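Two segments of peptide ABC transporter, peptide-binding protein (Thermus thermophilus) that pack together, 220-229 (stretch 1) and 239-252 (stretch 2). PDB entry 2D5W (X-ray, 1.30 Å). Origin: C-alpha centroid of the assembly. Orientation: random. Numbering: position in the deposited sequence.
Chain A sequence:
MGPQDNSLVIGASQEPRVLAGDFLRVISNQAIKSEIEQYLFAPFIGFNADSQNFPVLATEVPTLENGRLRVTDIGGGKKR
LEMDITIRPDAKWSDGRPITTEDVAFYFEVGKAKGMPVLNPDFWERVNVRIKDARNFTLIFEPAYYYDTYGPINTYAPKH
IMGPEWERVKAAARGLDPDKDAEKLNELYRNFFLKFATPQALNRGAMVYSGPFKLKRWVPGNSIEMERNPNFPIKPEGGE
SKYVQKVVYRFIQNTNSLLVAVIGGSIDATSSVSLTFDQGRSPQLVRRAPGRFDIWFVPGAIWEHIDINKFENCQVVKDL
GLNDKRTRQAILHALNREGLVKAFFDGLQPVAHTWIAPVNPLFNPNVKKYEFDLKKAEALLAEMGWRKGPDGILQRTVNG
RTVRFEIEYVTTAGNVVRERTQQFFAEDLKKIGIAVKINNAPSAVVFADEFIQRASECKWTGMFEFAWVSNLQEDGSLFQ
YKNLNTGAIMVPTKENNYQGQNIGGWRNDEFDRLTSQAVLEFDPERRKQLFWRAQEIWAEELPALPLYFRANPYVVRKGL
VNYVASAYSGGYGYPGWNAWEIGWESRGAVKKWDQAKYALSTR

Stretch 1 (220-229) PGNSIEMERN
Stretch 2 (239-252) GESKYVQKVVYRFI

The apolar centre of the contact lies on the sheet face that carries Ile224, Met226, Val247 and Tyr249. Met226 (m, t, m) brings its methyl group to two residues of the partner strand, Val247 and Tyr249, with CE 3.7 Å from Val247 CG1 (chi1 t) and 3.8 Å from Tyr249 CD2; the methyl meets the tyrosine ring at its edge. Ile224 (m, t) stands beside Tyr249, CB to CB 4.4 Å, while its CG1 lies 3.8 Å from CE2 of Phe251. The Phe251 side chain (chi1 -55°, chi2 -67°) points toward stretch 1 and also covers its backbone, CD2 lying 3.7 Å from Ser223 CA. These residues are buried, so dispersion and the exclusion of water favour their close packing.

Beneath these side chains run two antiparallel strands, 223-228 and 246-251, whose axes make an angle of 174° and approach to 4.7 Å. The register pairs Ser223 with Arg250, Ile224 with Tyr249, Glu225 with Val248, Met226 with Val247, and Glu227 with Lys246. The Ile224-Tyr249 and Met226-Val247 pairs are hydrogen-bonded, with CA-CA distances of 5.2 Å. Each is closed by two reciprocal bonds: Ile224 N to Tyr249 O, 3.0 Å, and Tyr249 N to Ile224 O, 2.9 Å; then Met226 N to Val247 O, 2.8 Å, and Val247 N to Met226 O, 3.0 Å. The non-hydrogen-bonded pairs, which alternate with these, are closer: CA-CA is 4.6 Å for Ser223-Arg250 and 4.4 Å for both Glu225-Val248 and Glu227-Lys246. Carbonyl oxygens also receive CA-H contacts, as from Val248 CA to Ile224 O at 3.4 Å.

Ser223, Glu225, Glu227, Lys246, Val248 and Arg250 occupy the other face. Here the aliphatic part of Glu225 (chi1 m, chi2 t) packs against Val248, CG to CG2 4.1 Å, whereas the ends of Glu227 and Lys246 lead away from the opposing strands.

At one end, Phe251 N donates to Asn222 O at 3.0 Å, almost linearly. A water bridges the same margin, donating to Asn222 O at 3.0 Å and to Phe251 O at 2.8 Å. Ser223 OG (chi1 p) donates to Asn222 OD1 at 2.9 Å.

At the other end, Arg228 N donates to Gln245 O at 2.9 Å. The Arg228 side chain (t, p, t) carries its guanidinium to the loop before the second strand, where NH2 donates to Val244 O at 2.9 Å, near the guanidinium plane. Glu240 CB covers one face, 3.8 Å from Arg228 NH1. Gln245 (m, m) folds back within stretch 2, its NE2 donating to Tyr243 O at 2.8 Å and weakly to Glu240 O at 2.9 Å.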

ATOM      1  N   PRO A 220      18.355 -11.720   4.362  1.00  8.90           N
ATOM      2  CA  PRO A 220      17.072 -12.137   3.793  1.00  8.78           C
ATOM      3  C   PRO A 220      16.401 -13.324   4.444  1.00  8.77           C
ATOM      4  O   PRO A 220      17.012 -14.371   4.646  1.00  9.85           O
ATOM      5  CB  PRO A 220      17.401 -12.354   2.320  1.00 10.90           C
ATOM      6  CG  PRO A 220      18.801 -12.834   2.356  1.00 11.24           C
ATOM      7  CD  PRO A 220      19.458 -11.964   3.413  1.00  8.94           C
ATOM      8  N   GLY A 221      15.122 -13.137   4.757  1.00  8.51           N
ATOM      9  CA  GLY A 221      14.340 -14.164   5.412  1.00 10.01           C
ATOM     10  C   GLY A 221      14.414 -14.035   6.920  1.00  9.71           C
ATOM     11  O   GLY A 221      13.689 -14.724   7.638  1.00 12.19           O
ATOM     12  N   ASN A 222      15.267 -13.139   7.409  1.00  8.95           N
ATOM     13  CA  ASN A 222      15.443 -12.981   8.844  1.00  9.75           C
ATOM     14  C   ASN A 222      15.347 -11.563   9.395  1.00  8.68           C
ATOM     15  O   ASN A 222      14.577 -11.309  10.320  1.00  9.05           O
ATOM     16  CB  ASN A 222      16.788 -13.595   9.251  1.00 13.44           C
ATOM     17  CG  ASN A 222      17.062 -13.481  10.737  1.00 20.25           C
ATOM     18  OD1 ASN A 222      17.377 -12.405  11.243  1.00 22.86           O
ATOM     19  ND2 ASN A 222      16.940 -14.597  11.447  1.00 23.44           N
ATOM     20  N   SER A 223      16.106 -10.628   8.832  1.00  8.77           N
ATOM     21  CA  SER A 223      16.101  -9.280   9.376  1.00  8.85           C
ATOM     22  C   SER A 223      16.737  -8.232   8.483  1.00  8.29           C
ATOM     23  O   SER A 223      17.467  -8.545   7.549  1.00  9.02           O
ATOM     24  CB  SER A 223      16.866  -9.284  10.699  1.00 10.72           C
ATOM     25  OG  SER A 223      18.203  -9.718  10.484  1.00 12.33           O
ATOM     26  N   ILE A 224      16.437  -6.976   8.795  1.00  9.19           N
ATOM     27  CA  ILE A 224      17.025  -5.828   8.116  1.00  9.71           C
ATOM     28  C   ILE A 224      17.567  -4.966   9.257  1.00 10.15           C
ATOM     29  O   ILE A 224      16.817  -4.533  10.140  1.00 10.63           O
ATOM     30  CB  ILE A 224      15.990  -5.047   7.275  1.00  9.49           C
ATOM     31  CG1 ILE A 224      15.718  -5.811   5.973  1.00 10.24           C
ATOM     32  CG2 ILE A 224      16.506  -3.639   6.972  1.00 12.09           C
ATOM     33  CD1 ILE A 224      14.578  -5.260   5.145  1.00 11.05           C
ATOM     34  N   GLU A 225      18.878  -4.754   9.254  1.00  9.94           N
ATOM     35  CA  GLU A 225      19.533  -3.978  10.297  1.00 10.08           C
ATOM     36  C   GLU A 225      19.978  -2.635   9.750  1.00  9.01           C
ATOM     37  O   GLU A 225      20.617  -2.563   8.700  1.00  8.92           O
ATOM     38  CB  GLU A 225      20.744  -4.744  10.830  1.00 11.93           C
ATOM     39  CG  GLU A 225      20.457  -6.197  11.179  1.00 18.56           C
ATOM     40  CD  GLU A 225      21.678  -6.918  11.721  1.00 20.51           C
ATOM     41  OE1 GLU A 225      21.635  -8.161  11.824  1.00 26.14           O
ATOM     42  OE2 GLU A 225      22.675  -6.242  12.049  1.00 26.20           O
ATOM     43  N   MET A 226      19.652  -1.577  10.481  1.00  8.48           N
ATOM     44  CA  MET A 226      19.985  -0.216  10.086  1.00  8.56           C
ATOM     45  C   MET A 226      20.716   0.481  11.230  1.00  8.40           C
ATOM     46  O   MET A 226      20.564   0.113  12.396  1.00 10.43           O
ATOM     47  CB  MET A 226      18.696   0.544   9.743  1.00  9.70           C
ATOM     48  CG  MET A 226      17.843  -0.162   8.686  1.00 10.71           C
ATOM     49  SD  MET A 226      16.252   0.615   8.334  1.00 11.20           S
ATOM     50  CE  MET A 226      15.248  -0.075   9.647  1.00 12.50           C
ATOM     51  N   GLU A 227      21.521   1.481  10.890  1.00  8.97           N
ATOM     52  CA  GLU A 227      22.256   2.233  11.895  1.00  9.57           C
ATOM     53  C   GLU A 227      22.059   3.721  11.631  1.00  9.72           C
ATOM     54  O   GLU A 227      21.720   4.123  10.517  1.00  9.76           O
ATOM     55  CB  GLU A 227      23.743   1.872  11.858  1.00 11.92           C
ATOM     56  CG  GLU A 227      24.433   2.195  10.551  1.00 14.56           C
ATOM     57  CD  GLU A 227      25.923   1.935  10.605  1.00 18.28           C
ATOM     58  OE1 GLU A 227      26.589   2.481  11.511  1.00 22.62           O
ATOM     59  OE2 GLU A 227      26.432   1.192   9.743  1.00 20.36           O
ATOM     60  N   ARG A 228      22.277   4.538  12.653  1.00  9.57           N
ATOM     61  CA  ARG A 228      22.088   5.976  12.520  1.00 10.22           C
ATOM     62  C   ARG A 228      22.857   6.579  11.348  1.00  9.86           C
ATOM     63  O   ARG A 228      24.018   6.250  11.114  1.00 11.25           O
ATOM     64  CB  ARG A 228      22.515   6.684  13.808  1.00 11.37           C
ATOM     65  CG  ARG A 228      21.926   8.076  13.976  1.00 13.08           C
ATOM     66  CD  ARG A 228      20.579   7.991  14.660  1.00 14.39           C
ATOM     67  NE  ARG A 228      19.872   9.265  14.689  1.00 13.62           N
ATOM     68  CZ  ARG A 228      18.761   9.477  15.383  1.00 13.17           C
ATOM     69  NH1 ARG A 228      18.170  10.663  15.351  1.00 12.83           N
ATOM     70  NH2 ARG A 228      18.248   8.505  16.125  1.00 11.46           N
ATOM     71  N   ASN A 229      22.190   7.460  10.610  1.00  9.52           N
ATOM     72  CA  ASN A 229      22.804   8.161   9.485  1.00 10.66           C
ATOM     73  C   ASN A 229      23.150   9.553  10.013  1.00 10.63           C
ATOM     74  O   ASN A 229      22.278  10.409  10.141  1.00 10.50           O
ATOM     75  CB  ASN A 229      21.816   8.258   8.318  1.00 10.72           C
ATOM     76  CG  ASN A 229      22.337   9.117   7.177  1.00 11.10           C
ATOM     77  OD1 ASN A 229      23.515   9.465   7.131  1.00 11.66           O
ATOM     78  ND2 ASN A 229      21.455   9.453   6.243  1.00 11.78           N
ATOM     79  N   GLY A 239      19.523  16.235  21.317  1.00 16.23           N
ATOM     80  CA  GLY A 239      20.623  15.655  20.567  1.00 16.47           C
ATOM     81  C   GLY A 239      20.340  14.222  20.158  1.00 15.33           C
ATOM     82  O   GLY A 239      19.733  13.459  20.908  1.00 14.82           O
ATOM     83  N   GLU A 240      20.793  13.852  18.966  1.00 15.67           N
ATOM     84  CA  GLU A 240      20.571  12.510  18.442  1.00 15.99           C
ATOM     85  C   GLU A 240      21.155  11.378  19.289  1.00 15.69           C
ATOM     86  O   GLU A 240      20.688  10.241  19.214  1.00 14.32           O
ATOM     87  CB  GLU A 240      21.109  12.407  17.008  1.00 19.10           C
ATOM     88  CG  GLU A 240      22.612  12.625  16.855  1.00 23.95           C
ATOM     89  CD  GLU A 240      23.021  14.085  16.943  1.00 28.26           C
ATOM     90  OE1 GLU A 240      22.893  14.683  18.031  1.00 31.45           O
ATOM     91  OE2 GLU A 240      23.473  14.639  15.916  1.00 30.44           O
ATOM     92  N   SER A 241      22.160  11.680  20.104  1.00 14.79           N
ATOM     93  CA  SER A 241      22.784  10.653  20.937  1.00 14.64           C
ATOM     94  C   SER A 241      21.826  10.054  21.972  1.00 13.16           C
ATOM     95  O   SER A 241      22.048   8.948  22.464  1.00 15.24           O
ATOM     96  CB  SER A 241      24.013  11.225  21.652  1.00 16.71           C
ATOM     97  OG  SER A 241      23.650  12.247  22.561  1.00 18.95           O
ATOM     98  N   LYS A 242      20.764  10.785  22.293  1.00 12.91           N
ATOM     99  CA  LYS A 242      19.787  10.323  23.277  1.00 12.50           C
ATOM    100  C   LYS A 242      18.712   9.434  22.664  1.00 11.77           C
ATOM    101  O   LYS A 242      17.844   8.927  23.372  1.00 12.35           O
ATOM    102  CB  LYS A 242      19.119  11.524  23.951  1.00 12.81           C
ATOM    103  CG  LYS A 242      20.057  12.368  24.799  1.00 15.34           C
ATOM    104  CD  LYS A 242      19.330  13.556  25.406  1.00 18.20           C
ATOM    105  CE  LYS A 242      20.215  14.293  26.403  1.00 22.55           C
ATOM    106  NZ  LYS A 242      21.469  14.788  25.777  1.00 24.27           N
ATOM    107  N   TYR A 243      18.782   9.240  21.353  1.00 10.70           N
ATOM    108  CA  TYR A 243      17.793   8.444  20.638  1.00 10.35           C
ATOM    109  C   TYR A 243      18.415   7.165  20.082  1.00 10.28           C
ATOM    110  O   TYR A 243      19.635   7.013  20.100  1.00 11.19           O
ATOM    111  CB  TYR A 243      17.166   9.329  19.562  1.00 10.08           C
ATOM    112  CG  TYR A 243      16.452  10.518  20.182  1.00  9.94           C
ATOM    113  CD1 TYR A 243      15.074  10.499  20.391  1.00 10.73           C
ATOM    114  CD2 TYR A 243      17.167  11.635  20.626  1.00 10.78           C
ATOM    115  CE1 TYR A 243      14.422  11.555  21.028  1.00 11.14           C
ATOM    116  CE2 TYR A 243      16.523  12.697  21.266  1.00 11.96           C
ATOM    117  CZ  TYR A 243      15.152  12.648  21.463  1.00 11.41           C
ATOM    118  OH  TYR A 243      14.506  13.682  22.107  1.00 11.77           O
ATOM    119  N   VAL A 244      17.599   6.239  19.583  1.00  9.36           N
ATOM    120  CA  VAL A 244      18.164   4.973  19.121  1.00  9.57           C
ATOM    121  C   VAL A 244      19.192   5.091  18.003  1.00  9.13           C
ATOM    122  O   VAL A 244      19.049   5.886  17.069  1.00  9.91           O
ATOM    123  CB  VAL A 244      17.059   3.950  18.737  1.00 10.35           C
ATOM    124  CG1 VAL A 244      16.172   3.681  19.947  1.00 12.29           C
ATOM    125  CG2 VAL A 244      16.241   4.448  17.566  1.00 11.06           C
ATOM    126  N   GLN A 245      20.237   4.279  18.117  1.00  9.57           N
ATOM    127  CA  GLN A 245      21.342   4.287  17.166  1.00  9.95           C
ATOM    128  C   GLN A 245      21.310   3.122  16.191  1.00 10.27           C
ATOM    129  O   GLN A 245      22.042   3.114  15.199  1.00 10.22           O
ATOM    130  CB  GLN A 245      22.671   4.286  17.925  1.00 11.94           C
ATOM    131  CG  GLN A 245      22.859   5.487  18.849  1.00 13.15           C
ATOM    132  CD  GLN A 245      22.795   6.810  18.108  1.00 13.83           C
ATOM    133  OE1 GLN A 245      23.523   7.027  17.138  1.00 15.91           O
ATOM    134  NE2 GLN A 245      21.924   7.702  18.563  1.00 14.55           N
ATOM    135  N   LYS A 246      20.473   2.138  16.490  1.00 10.63           N
ATOM    136  CA  LYS A 246      20.323   0.964  15.646  1.00 11.32           C
ATOM    137  C   LYS A 246      18.858   0.569  15.632  1.00 10.73           C
ATOM    138  O   LYS A 246      18.186   0.631  16.662  1.00 10.86           O
ATOM    139  CB  LYS A 246      21.145  -0.207  16.193  1.00 14.57           C
ATOM    140  CG  LYS A 246      22.649  -0.038  16.084  1.00 19.84           C
ATOM    141  CD  LYS A 246      23.367  -1.307  16.522  1.00 23.38           C
ATOM    142  CE  LYS A 246      24.874  -1.176  16.374  1.00 25.00           C
ATOM    143  NZ  LYS A 246      25.578  -2.417  16.804  1.00 27.42           N
ATOM    144  N   VAL A 247      18.369   0.184  14.458  1.00  9.92           N
ATOM    145  CA  VAL A 247      16.990  -0.264  14.291  1.00  9.45           C
ATOM    146  C   VAL A 247      17.056  -1.577  13.533  1.00  9.29           C
ATOM    147  O   VAL A 247      17.677  -1.660  12.470  1.00 10.45           O
ATOM    148  CB  VAL A 247      16.141   0.726  13.464  1.00 10.31           C
ATOM    149  CG1 VAL A 247      14.735   0.163  13.267  1.00 10.27           C
ATOM    150  CG2 VAL A 247      16.081   2.079  14.159  1.00 11.58           C
ATOM    151  N   VAL A 248      16.430  -2.607  14.085  1.00  9.22           N
ATOM    152  CA  VAL A 248      16.423  -3.909  13.447  1.00 10.31           C
ATOM    153  C   VAL A 248      15.007  -4.425  13.276  1.00  9.15           C
ATOM    154  O   VAL A 248      14.240  -4.494  14.241  1.00 10.36           O
ATOM    155  CB  VAL A 248      17.205  -4.956  14.277  1.00 10.17           C
ATOM    156  CG1 VAL A 248      17.113  -6.329  13.616  1.00 12.12           C
ATOM    157  CG2 VAL A 248      18.654  -4.533  14.422  1.00 12.98           C
ATOM    158  N   TYR A 249      14.653  -4.754  12.039  1.00  9.09           N
ATOM    159  CA  TYR A 249      13.353  -5.341  11.750  1.00  8.46           C
ATOM    160  C   TYR A 249      13.575  -6.847  11.740  1.00  8.85           C
ATOM    161  O   TYR A 249      14.475  -7.341  11.057  1.00  9.07           O
ATOM    162  CB  TYR A 249      12.847  -4.904  10.377  1.00  9.52           C
ATOM    163  CG  TYR A 249      11.906  -3.726  10.405  1.00  7.88           C
ATOM    164  CD1 TYR A 249      10.526  -3.907  10.286  1.00  8.31           C
ATOM    165  CD2 TYR A 249      12.391  -2.426  10.550  1.00  9.23           C
ATOM    166  CE1 TYR A 249       9.655  -2.826  10.307  1.00  8.98           C
ATOM    167  CE2 TYR A 249      11.529  -1.340  10.574  1.00  8.78           C
ATOM    168  CZ  TYR A 249      10.165  -1.543  10.452  1.00  9.12           C
ATOM    169  OH  TYR A 249       9.324  -0.455  10.472  1.00 10.28           O
ATOM    170  N   ARG A 250      12.779  -7.568  12.522  1.00  8.37           N
ATOM    171  CA  ARG A 250      12.845  -9.023  12.589  1.00  8.51           C
ATOM    172  C   ARG A 250      11.591  -9.543  11.906  1.00  8.93           C
ATOM    173  O   ARG A 250      10.482  -9.109  12.216  1.00  9.68           O
ATOM    174  CB  ARG A 250      12.884  -9.502  14.039  1.00 10.53           C
ATOM    175  CG  ARG A 250      14.248  -9.394  14.694  1.00 14.98           C
ATOM    176  CD  ARG A 250      14.208  -9.953  16.105  1.00 17.52           C
ATOM    177  NE  ARG A 250      13.729 -11.332  16.133  1.00 21.21           N
ATOM    178  CZ  ARG A 250      13.407 -11.988  17.245  1.00 22.38           C
ATOM    179  NH1 ARG A 250      12.978 -13.241  17.179  1.00 23.85           N
ATOM    180  NH2 ARG A 250      13.510 -11.386  18.422  1.00 22.02           N
ATOM    181  N   PHE A 251      11.774 -10.473  10.974  1.00  8.46           N
ATOM    182  CA  PHE A 251      10.665 -11.034  10.217  1.00  8.18           C
ATOM    183  C   PHE A 251      10.297 -12.443  10.640  1.00  8.30           C
ATOM    184  O   PHE A 251      11.133 -13.346  10.630  1.00  9.10           O
ATOM    185  CB  PHE A 251      11.014 -11.018   8.729  1.00  9.13           C
ATOM    186  CG  PHE A 251      11.391  -9.659   8.226  1.00  7.87           C
ATOM    187  CD1 PHE A 251      10.441  -8.646   8.165  1.00  8.79           C
ATOM    188  CD2 PHE A 251      12.704  -9.368   7.871  1.00  9.57           C
ATOM    189  CE1 PHE A 251      10.790  -7.363   7.765  1.00  9.73           C
ATOM    190  CE2 PHE A 251      13.063  -8.081   7.468  1.00 10.47           C
ATOM    191  CZ  PHE A 251      12.102  -7.080   7.417  1.00 10.39           C
ATOM    192  N   ILE A 252       9.035 -12.615  11.017  1.00  8.53           N
ATOM    193  CA  ILE A 252       8.503 -13.914  11.422  1.00  8.41           C
ATOM    194  C   ILE A 252       7.187 -14.045  10.656  1.00  8.60           C
ATOM    195  O   ILE A 252       6.188 -13.411  10.999  1.00  8.88           O
ATOM    196  CB  ILE A 252       8.279 -13.974  12.951  1.00  8.98           C
ATOM    197  CG1 ILE A 252       9.611 -13.731  13.674  1.00 10.41           C
ATOM    198  CG2 ILE A 252       7.715 -15.340  13.341  1.00  9.53           C
ATOM    199  CD1 ILE A 252       9.505 -13.701  15.190  1.00 12.13           C
TER
HETATM  200  O   HOH W   1      13.539 -13.488  12.089  1.00 26.26           O